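Local coordinates for phosphoribosylaminoimidazole carboxylase, ATPase subunit (Bacillus anthracis, PDB 3Q2O), which catalyses the ATP-dependent carboxylation of 5-aminoimidazole ribonucleotide to N5-carboxyaminoimidazole ribonucleotide in purine biosynthesis, at the interface of chains A and B. Coordinates in Å, arbitrary orientation; residue numbers count along the deposited sequence, not the author numbering. Chains: chain A/B, Phosphoribosylaminoimidazole carboxylase, ATPase subunit.

The interface of chains A and B. Residues chain A 291-292, 300, 308-309; chain B 314, 337-338, 340, 361.
B:Tyr340 reaches across to A:Glu291 and A:Glu309 at the two-fold interface between two copies of PurK, an ATP-grasp enzyme. The pairing probably reflects the biological dimer, though the structure alone does not show this. The tyrosine comes from strand 339-343, and its partners lie in loops flanking helix 294-303.

Hydrogen bonds fix the phenol tip. B:Tyr340 OH donates to A:Glu291 OE1 at 2.8 Å, meeting the carboxylate from above its plane. B:Tyr340 OH also accepts a hydrogen bond from the backbone N-H of A:Glu309, N to OH 2.9 Å and nearly straight (166° at H). Within chain A, the A:Thr292 hydroxyl OG1 donates to A:Glu309 O at 2.7 Å and ties the two loops together beside the ring.

A salt bridge holds the other carboxylate oxygen. B:Lys314 NZ lies 3.0 Å from A:Glu291 OE2, on its syn side but tilted well out of the carboxylate plane. The A:Glu291 side chain is extended, with CG anti to the backbone N (chi1 -165°), which carries the carboxylate out to both partners.

Two waters bridge the chains. One joins A:Glu291 OE1 to the carbonyl O of B:Leu361. The other joins A:Glu309 OE2 to the backbone N of B:Gly338.

Carbon contacts line the same patch. The side chains of A:Glu291 and B:Leu361 reach toward each other, and A:Glu291 CG lies 3.6 Å from B:Leu361 CD2. A:Gly308 CA packs at 4.0 Å from B:Tyr340 CE2.

A:Arg300 makes a plain contact with the ring, NH2 3.6 Å from B:Tyr340 CD2, its guanidinium plane turned 48° from the ring plane.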
loop_
_atom_site.group_PDB
_atom_site.type_symbol
_atom_site.label_atom_id
_atom_site.label_comp_id
_atom_site.label_asym_id
_atom_site.label_seq_id
_atom_site.Cartn_x
_atom_site.Cartn_y
_atom_site.Cartn_z
ATOM N N GLU A 291 -3.012 -9.192 -5.493
ATOM C CA GLU A 291 -4.047 -8.209 -5.749
ATOM C C GLU A 291 -4.493 -7.488 -4.467
ATOM O O GLU A 291 -4.784 -6.281 -4.499
ATOM C CB GLU A 291 -5.212 -8.916 -6.433
ATOM C CG GLU A 291 -6.195 -7.982 -7.079
ATOM C CD GLU A 291 -7.164 -8.716 -7.973
ATOM O OE1 GLU A 291 -8.337 -8.277 -8.038
ATOM O OE2 GLU A 291 -6.763 -9.736 -8.592
ATOM N N THR A 292 -4.540 -8.221 -3.347
ATOM C CA THR A 292 -4.755 -7.632 -2.011
ATOM C C THR A 292 -3.669 -8.153 -1.063
ATOM O O THR A 292 -3.252 -9.302 -1.179
ATOM C CB THR A 292 -6.138 -8.035 -1.402
ATOM O OG1 THR A 292 -7.141 -8.053 -2.423
ATOM C CG2 THR A 292 -6.559 -7.068 -0.298
ATOM N N ARG A 300 -10.441 -5.972 6.081
ATOM C CA ARG A 300 -11.727 -6.314 5.451
ATOM C C ARG A 300 -12.449 -7.409 6.210
ATOM O O ARG A 300 -13.651 -7.315 6.431
ATOM C CB ARG A 300 -11.527 -6.770 4.001
ATOM C CG ARG A 300 -11.171 -5.651 3.059
ATOM C CD ARG A 300 -10.560 -6.193 1.764
ATOM N NE ARG A 300 -10.453 -5.155 0.738
ATOM C CZ ARG A 300 -9.500 -4.225 0.679
ATOM N NH1 ARG A 300 -8.535 -4.173 1.599
ATOM N NH2 ARG A 300 -9.512 -3.331 -0.314
ATOM N N GLY A 308 -10.962 -8.877 -0.728
ATOM C CA GLY A 308 -10.312 -8.664 -2.017
ATOM C C GLY A 308 -9.855 -9.976 -2.627
ATOM O O GLY A 308 -9.937 -11.033 -1.995
ATOM N N GLU A 309 -9.371 -9.914 -3.866
ATOM C CA GLU A 309 -8.832 -11.102 -4.518
ATOM C C GLU A 309 -7.401 -11.386 -4.064
ATOM O O GLU A 309 -6.693 -10.478 -3.613
ATOM C CB GLU A 309 -8.927 -10.974 -6.045
ATOM C CG GLU A 309 -10.365 -10.703 -6.571
ATOM C CD GLU A 309 -11.432 -11.659 -6.030
ATOM O OE1 GLU A 309 -11.168 -12.871 -5.895
ATOM O OE2 GLU A 309 -12.554 -11.195 -5.738
ATOM N N LYS B 314 -2.727 -5.742 -13.805
ATOM C CA LYS B 314 -4.109 -6.125 -14.088
ATOM C C LYS B 314 -4.836 -4.889 -14.629
ATOM O O LYS B 314 -4.567 -3.778 -14.166
ATOM C CB LYS B 314 -4.792 -6.649 -12.808
ATOM C CG LYS B 314 -6.206 -7.210 -12.996
ATOM C CD LYS B 314 -6.442 -8.375 -12.047
ATOM C CE LYS B 314 -7.870 -8.908 -12.159
ATOM N NZ LYS B 314 -8.107 -10.036 -11.205
ATOM N N THR B 337 -17.148 -6.103 -4.159
ATOM C CA THR B 337 -16.275 -7.184 -4.616
ATOM C C THR B 337 -15.500 -6.745 -5.857
ATOM O O THR B 337 -16.073 -6.162 -6.773
ATOM C CB THR B 337 -17.049 -8.490 -4.917
ATOM O OG1 THR B 337 -17.632 -8.980 -3.710
ATOM C CG2 THR B 337 -16.113 -9.559 -5.437
ATOM N N GLY B 338 -14.196 -7.023 -5.861
ATOM C CA GLY B 338 -13.318 -6.693 -6.985
ATOM C C GLY B 338 -12.961 -5.219 -7.076
ATOM O O GLY B 338 -12.333 -4.772 -8.053
ATOM N N TYR B 340 -11.345 -1.766 -5.014
ATOM C CA TYR B 340 -10.354 -1.434 -3.999
ATOM C C TYR B 340 -10.549 0.015 -3.603
ATOM O O TYR B 340 -10.279 0.932 -4.373
ATOM C CB TYR B 340 -8.924 -1.818 -4.445
ATOM C CG TYR B 340 -8.868 -3.318 -4.691
ATOM C CD1 TYR B 340 -9.208 -3.848 -5.941
ATOM C CD2 TYR B 340 -8.576 -4.211 -3.657
ATOM C CE1 TYR B 340 -9.229 -5.220 -6.170
ATOM C CE2 TYR B 340 -8.594 -5.605 -3.877
ATOM C CZ TYR B 340 -8.920 -6.098 -5.139
ATOM O OH TYR B 340 -8.944 -7.467 -5.393
ATOM N N LEU B 361 -10.581 -3.700 -10.372
ATOM C CA LEU B 361 -9.694 -4.575 -11.124
ATOM C C LEU B 361 -10.457 -5.735 -11.746
ATOM O O LEU B 361 -11.239 -6.416 -11.076
ATOM C CB LEU B 361 -8.579 -5.126 -10.230
ATOM C CG LEU B 361 -7.405 -4.201 -9.875
ATOM C CD1 LEU B 361 -7.859 -2.954 -9.144
ATOM C CD2 LEU B 361 -6.387 -4.974 -9.032
HETATM O O HOH W 1 -12.780 -9.029 -4.345
HETATM O O HOH W 2 -10.662 -8.139 -9.166
#